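Local atomic coordinates of probable transcriptional regulator (Vibrio vulnificus, PDB entry 4GHJ), a protein that probably binds DNA through a helix-turn-helix domain of the XRE-like kind and so regulates transcription. Residues A59-R63 and K64-N68; V74-D77 and I78-I82. All blocks are in the same frame, centred on the assembly; numbering follows the deposited sequence.

Contact 1: A59-R63 and K64-N68; sequences AGIAR and KTVLN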
ATOM      1  N   ALA B  59      -7.087 -14.326   6.961  1.00 30.63           N
ATOM      2  CA  ALA B  59      -7.404 -13.484   5.821  1.00 31.58           C
ATOM      3  C   ALA B  59      -8.060 -14.248   4.668  1.00 33.34           C
ATOM      4  O   ALA B  59      -8.581 -13.639   3.735  1.00 35.37           O
ATOM      5  CB  ALA B  59      -6.150 -12.762   5.337  1.00 27.85           C
ATOM      6  N   GLY B  60      -8.015 -15.573   4.715  1.00 34.61           N
ATOM      7  CA  GLY B  60      -8.629 -16.390   3.667  1.00 36.90           C
ATOM      8  C   GLY B  60      -7.864 -16.355   2.358  1.00 36.41           C
ATOM      9  O   GLY B  60      -8.467 -16.391   1.276  1.00 38.87           O
ATOM     10  N   ILE B  61      -6.534 -16.298   2.463  1.00 32.72           N
ATOM     11  CA  ILE B  61      -5.643 -16.283   1.304  1.00 32.66           C
ATOM     12  C   ILE B  61      -4.583 -17.384   1.432  1.00 32.48           C
ATOM     13  O   ILE B  61      -4.505 -18.080   2.454  1.00 31.22           O
ATOM     14  CB  ILE B  61      -4.964 -14.898   1.127  1.00 31.65           C
ATOM     15  CG1 ILE B  61      -4.037 -14.577   2.320  1.00 29.52           C
ATOM     16  CG2 ILE B  61      -6.029 -13.802   0.950  1.00 29.51           C
ATOM     17  CD1 ILE B  61      -3.423 -13.174   2.272  1.00 25.19           C
ATOM     18  N   ALA B  62      -3.767 -17.531   0.394  1.00 32.99           N
ATOM     19  CA  ALA B  62      -2.714 -18.542   0.386  1.00 33.88           C
ATOM     20  C   ALA B  62      -1.537 -18.142   1.259  1.00 30.92           C
ATOM     21  O   ALA B  62      -1.204 -16.955   1.397  1.00 27.41           O
ATOM     22  CB  ALA B  62      -2.228 -18.798  -1.035  1.00 35.95           C
ATOM     23  N   ARG B  63      -0.899 -19.149   1.829  1.00 30.69           N
ATOM     24  CA  ARG B  63       0.294 -18.942   2.628  1.00 30.64           C
ATOM     25  C   ARG B  63       1.384 -18.247   1.804  1.00 29.97           C
ATOM     26  O   ARG B  63       2.049 -17.324   2.285  1.00 27.56           O
ATOM     27  CB  ARG B  63       0.825 -20.272   3.131  1.00 33.04           C
ATOM     28  CG  ARG B  63       2.041 -20.131   4.025  1.00 36.33           C
ATOM     29  CD  ARG B  63       2.553 -21.468   4.504  1.00 41.83           C
ATOM     30  NE  ARG B  63       3.613 -21.301   5.505  1.00 48.69           N
ATOM     31  CZ  ARG B  63       4.906 -21.104   5.238  1.00 51.97           C
ATOM     32  NH1 ARG B  63       5.345 -21.045   3.986  1.00 54.22           N
ATOM     33  NH2 ARG B  63       5.772 -20.966   6.239  1.00 53.72           N
ATOM     34  N   LYS B  64       1.561 -18.678   0.559  1.00 31.47           N
ATOM     35  CA  LYS B  64       2.609 -18.099  -0.267  1.00 32.51           C
ATOM     36  C   LYS B  64       2.358 -16.603  -0.499  1.00 28.68           C
ATOM     37  O   LYS B  64       3.291 -15.842  -0.683  1.00 28.52           O
ATOM     38  CB  LYS B  64       2.759 -18.858  -1.588  1.00 35.57           C
ATOM     39  CG  LYS B  64       3.939 -18.378  -2.460  1.00 41.20           C
ATOM     40  CD  LYS B  64       4.319 -19.386  -3.558  1.00 52.34           C
ATOM     41  CE  LYS B  64       3.271 -19.522  -4.670  1.00 57.56           C
ATOM     42  NZ  LYS B  64       3.157 -18.295  -5.519  1.00 59.91           N
ATOM     43  N   THR B  65       1.095 -16.189  -0.484  1.00 27.42           N
ATOM     44  CA  THR B  65       0.760 -14.786  -0.716  1.00 24.55           C
ATOM     45  C   THR B  65       1.275 -13.942   0.443  1.00 22.43           C
ATOM     46  O   THR B  65       1.776 -12.835   0.239  1.00 20.56           O
ATOM     47  CB  THR B  65      -0.751 -14.637  -0.919  1.00 26.13           C
ATOM     48  OG1 THR B  65      -1.146 -15.484  -2.011  1.00 28.20           O
ATOM     49  CG2 THR B  65      -1.135 -13.213  -1.215  1.00 23.09           C
ATOM     50  N   VAL B  66       1.194 -14.489   1.655  1.00 22.27           N
ATOM     51  CA  VAL B  66       1.687 -13.796   2.847  1.00 20.95           C
ATOM     52  C   VAL B  66       3.226 -13.767   2.827  1.00 21.61           C
ATOM     53  O   VAL B  66       3.858 -12.753   3.136  1.00 21.28           O
ATOM     54  CB  VAL B  66       1.160 -14.462   4.145  1.00 21.20           C
ATOM     55  CG1 VAL B  66       1.836 -13.851   5.405  1.00 20.50           C
ATOM     56  CG2 VAL B  66      -0.348 -14.357   4.209  1.00 23.25           C
ATOM     57  N   LEU B  67       3.820 -14.896   2.463  1.00 25.58           N
ATOM     58  CA  LEU B  67       5.278 -15.017   2.384  1.00 24.35           C
ATOM     59  C   LEU B  67       5.843 -13.963   1.422  1.00 22.29           C
ATOM     60  O   LEU B  67       6.779 -13.234   1.774  1.00 21.61           O
ATOM     61  CB  LEU B  67       5.632 -16.448   1.975  1.00 26.40           C
ATOM     62  CG  LEU B  67       7.096 -16.895   1.858  1.00 30.18           C
ATOM     63  CD1 LEU B  67       7.173 -18.446   1.844  1.00 33.30           C
ATOM     64  CD2 LEU B  67       7.732 -16.327   0.621  1.00 31.24           C
ATOM     65  N   ASN B  68       5.238 -13.848   0.233  1.00 20.63           N
ATOM     66  CA  ASN B  68       5.645 -12.848  -0.733  1.00 21.06           C
ATOM     67  C   ASN B  68       5.448 -11.418  -0.259  1.00 19.57           C
ATOM     68  O   ASN B  68       6.266 -10.559  -0.567  1.00 20.64           O
ATOM     69  CB  ASN B  68       4.925 -13.043  -2.083  1.00 23.18           C
ATOM     70  CG  ASN B  68       5.433 -14.260  -2.849  1.00 26.79           C
ATOM     71  OD1 ASN B  68       6.544 -14.704  -2.626  1.00 34.34           O
ATOM     72  ND2 ASN B  68       4.615 -14.796  -3.762  1.00 32.56           N
TER
HETATM   73  O   HOH W   1      -3.812 -15.889  -2.114  1.00 38.07           O
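The turn of the helix-turn-helix and the first turn of the helix that follows it meet here, with Ile61 and Ala62 on one side and Thr65 and Val66 on the other. Gly60, with a positive phi of 72°, is the C-prime residue of the Schellman motif that ends helix 52-59. The chain then runs extended through Ile61 to Ala62, the N-cap position of helix 63-69. Ile61 sends its CD1 to within 3.8 Å of Val66 CG2, and the same methyl approaches Thr65 CG2; in both pairs the side chains cross at about a right angle. With chi1 at 64°, Ile61 CG1 sits between its backbone N and carbonyl carbon, which carries CD1 toward the helix. The carbonyl of Ala62 receives two weak bonds, from Thr65 N at 3.1 Å and Val66 N at 3.4 Å. The first regular bond of the helix comes one residue later: Leu67 N reaches Arg63 O at 3.0 Å with an N-H...O angle of 165°. A water joins the N-cap residue to the helix, accepting from Ala62 N at 3.0 Å and hydrogen-bonded to Thr65 OG1 at 2.7 Å. Thr65 OG1 also lies 3.6 Å from Ala62 CB. The Arg63 chain is extended from CG to NE, and its NH1 passes Leu67 CD1 at 3.8 Å in an oblique approach; a weak hydrogen bond from NE to Ser53 OG ties it back to helix 52-59. Val66, the buried member, also packs on Gln52 and Ala56 of that helix. A glycine-terminated helix, a short extended link and a second helix that starts straight after it are consistent with the turn of a helix-turn-helix, in which helix 63-69 is probably the recognition helix.

Contact 2: V74-D77 and I78-I82; sequences VQLD and IMIAI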
ATOM      1  N   VAL B  74       3.428  -7.513  -3.112  1.00 21.37           N
ATOM      2  CA  VAL B  74       2.037  -7.634  -2.709  1.00 20.54           C
ATOM      3  C   VAL B  74       1.176  -6.561  -3.388  1.00 21.46           C
ATOM      4  O   VAL B  74       1.672  -5.459  -3.688  1.00 21.31           O
ATOM      5  CB  VAL B  74       1.926  -7.506  -1.128  1.00 20.02           C
ATOM      6  CG1 VAL B  74       2.337  -6.105  -0.638  1.00 22.69           C
ATOM      7  CG2 VAL B  74       0.526  -7.843  -0.600  1.00 18.67           C
ATOM      8  N   GLN B  75      -0.081  -6.915  -3.668  0.50 21.27           N
ATOM      9  CA  GLN B  75      -1.068  -6.001  -4.229  0.50 21.50           C
ATOM     10  C   GLN B  75      -1.688  -5.238  -3.077  0.50 21.00           C
ATOM     11  O   GLN B  75      -1.769  -5.763  -1.967  0.50 21.64           O
ATOM     12  CB  GLN B  75      -2.175  -6.774  -4.947  0.50 22.93           C
ATOM     13  CG  GLN B  75      -1.704  -7.537  -6.165  0.50 25.67           C
ATOM     14  CD  GLN B  75      -1.155  -6.619  -7.249  0.50 28.92           C
ATOM     15  OE1 GLN B  75      -1.880  -5.808  -7.821  0.50 30.00           O
ATOM     16  NE2 GLN B  75       0.122  -6.775  -7.557  0.50 29.35           N
ATOM     17  N   LEU B  76      -2.163  -4.026  -3.347  1.00 20.58           N
ATOM     18  CA  LEU B  76      -2.791  -3.195  -2.312  1.00 21.63           C
ATOM     19  C   LEU B  76      -3.946  -3.884  -1.539  1.00 20.82           C
ATOM     20  O   LEU B  76      -4.003  -3.826  -0.297  1.00 17.74           O
ATOM     21  CB  LEU B  76      -3.293  -1.877  -2.916  1.00 21.70           C
ATOM     22  CG  LEU B  76      -4.058  -0.901  -2.009  1.00 19.38           C
ATOM     23  CD1 LEU B  76      -3.157  -0.450  -0.847  1.00 21.99           C
ATOM     24  CD2 LEU B  76      -4.525   0.307  -2.826  1.00 22.27           C
ATOM     25  N   ASP B  77      -4.863  -4.530  -2.255  1.00 21.04           N
ATOM     26  CA  ASP B  77      -6.000  -5.140  -1.571  1.00 22.58           C
ATOM     27  C   ASP B  77      -5.538  -6.282  -0.633  1.00 23.06           C
ATOM     28  O   ASP B  77      -6.103  -6.475   0.454  1.00 24.47           O
ATOM     29  CB  ASP B  77      -7.087  -5.614  -2.551  1.00 23.48           C
ATOM     30  CG  ASP B  77      -6.633  -6.756  -3.460  1.00 29.90           C
ATOM     31  OD1 ASP B  77      -5.490  -6.748  -3.952  1.00 33.93           O
ATOM     32  OD2 ASP B  77      -7.452  -7.675  -3.704  1.00 38.92           O
ATOM     33  N   ILE B  78      -4.507  -7.006  -1.053  1.00 24.04           N
ATOM     34  CA  ILE B  78      -3.966  -8.111  -0.266  1.00 23.86           C
ATOM     35  C   ILE B  78      -3.233  -7.593   0.960  1.00 25.07           C
ATOM     36  O   ILE B  78      -3.342  -8.192   2.032  1.00 23.59           O
ATOM     37  CB  ILE B  78      -3.025  -8.993  -1.098  1.00 25.03           C
ATOM     38  CG1 ILE B  78      -3.796  -9.653  -2.249  1.00 27.04           C
ATOM     39  CG2 ILE B  78      -2.291 -10.007  -0.176  1.00 23.92           C
ATOM     40  CD1 ILE B  78      -5.044 -10.407  -1.846  1.00 33.20           C
HETATM   41  N   MSE B  79      -2.501  -6.483   0.810  1.00 19.81           N
HETATM   42  CA  MSE B  79      -1.835  -5.858   1.945  1.00 20.10           C
HETATM   43  C   MSE B  79      -2.880  -5.433   2.997  1.00 20.64           C
HETATM   44  O   MSE B  79      -2.679  -5.662   4.185  1.00 17.70           O
HETATM   45  CB  MSE B  79      -0.976  -4.658   1.539  1.00 20.59           C
HETATM   46  CG  MSE B  79      -0.139  -4.105   2.705  1.00 24.66           C
HETATM   47 SE   MSE B  79       1.023  -2.613   2.235  1.00 26.46          SE
HETATM   48  CE  MSE B  79      -0.360  -1.233   1.982  1.00 25.38           C
ATOM     49  N   ILE B  80      -3.998  -4.873   2.535  1.00 19.55           N
ATOM     50  CA  ILE B  80      -5.099  -4.439   3.418  1.00 20.20           C
ATOM     51  C   ILE B  80      -5.719  -5.629   4.161  1.00 20.70           C
ATOM     52  O   ILE B  80      -5.974  -5.538   5.358  1.00 21.06           O
ATOM     53  CB  ILE B  80      -6.148  -3.627   2.647  1.00 20.19           C
ATOM     54  CG1 ILE B  80      -5.534  -2.298   2.195  1.00 21.02           C
ATOM     55  CG2 ILE B  80      -7.398  -3.399   3.505  1.00 21.54           C
ATOM     56  CD1 ILE B  80      -6.398  -1.470   1.216  1.00 21.64           C
ATOM     57  N   ALA B  81      -5.949  -6.731   3.453  1.00 20.06           N
ATOM     58  CA  ALA B  81      -6.451  -7.967   4.063  1.00 21.06           C
ATOM     59  C   ALA B  81      -5.507  -8.467   5.155  1.00 20.50           C
ATOM     60  O   ALA B  81      -5.964  -8.963   6.177  1.00 21.79           O
ATOM     61  CB  ALA B  81      -6.639  -9.047   3.008  1.00 20.91           C
ATOM     62  N   ILE B  82      -4.194  -8.371   4.917  1.00 21.21           N
ATOM     63  CA  ILE B  82      -3.178  -8.770   5.913  1.00 19.28           C
ATOM     64  C   ILE B  82      -3.242  -7.848   7.120  1.00 20.90           C
ATOM     65  O   ILE B  82      -3.225  -8.326   8.260  1.00 21.90           O
ATOM     66  CB  ILE B  82      -1.761  -8.848   5.303  1.00 18.33           C
ATOM     67  CG1 ILE B  82      -1.718  -9.969   4.248  1.00 18.25           C
ATOM     68  CG2 ILE B  82      -0.665  -9.080   6.381  1.00 21.04           C
ATOM     69  CD1 ILE B  82      -0.350 -10.095   3.478  1.00 19.61           C
TER
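Val74 CG2 meets Ile78 CG2 at 3.6 Å, the valine and isoleucine side chains crossing at a slant at the start of helix 76-85. Val74 chi1 of 65° puts CG1 between the backbone N and the carbonyl carbon, leaving CG2 opposite the N and over the first turn, where it also lies 4.1 Å from Met79 CB. A second apolar group forms around Leu76. Its CD1 lies 4.0 Å from Ile80 CD1 and 4.1 Å from CE of Met79, a selenomethionine whose chain is extended as far as SE and then bends at chi3 (71°), bringing CE back to the leucine. Asp77 behaves differently: it lies side by side with Ile78, both pointing the same way, and its OD1 stands 3.8 Å from Ile78 CG1. The backbone bonds are regular. Met79 N to Gln75 O, from the residue at the N-cap position, measures 3.0 Å with an N-H...O angle of 160°, and Ile80 N to Leu76 O and Ala81 N to Asp77 O follow one residue apart. Outside the two segments, Val74 packs on Ala69 of helix 63-69, while Met79 and Ile80 rest on Ile92. The second subunit adds its own Leu76 against Val74 and Met79, and backbone hydrogen bonds reach it from Val74 and Leu76. The chemistry is therefore split: apolar branches of Val74, Leu76, Met79 and Ile80 serve both the helix start and the subunit interface, whereas the partly exposed Asp77 carboxylate, near the amino end of the helix, would probably be favoured by the helix dipole.

Contact 1 precedes contact 2 along the chain; their centres lie about 10 Å apart, both in the helix-turn-helix domain. Contact 1 joins the turn to helix 63-69, contact 2 builds the start of helix 76-85, and the two helices follow each other in sequence. They touch directly: Thr65 CG2 lies 3.6 Å from Ile78 CG2, and Ile61 CD1 lies 4.1 Å from Ile82 CG1. Contact 1 is a surface contact, untouched by the other chain of the assembly, while contact 2 also packs on the second subunit. This arrangement links the probable recognition helix, through apolar packing, to a helix at the dimer interface.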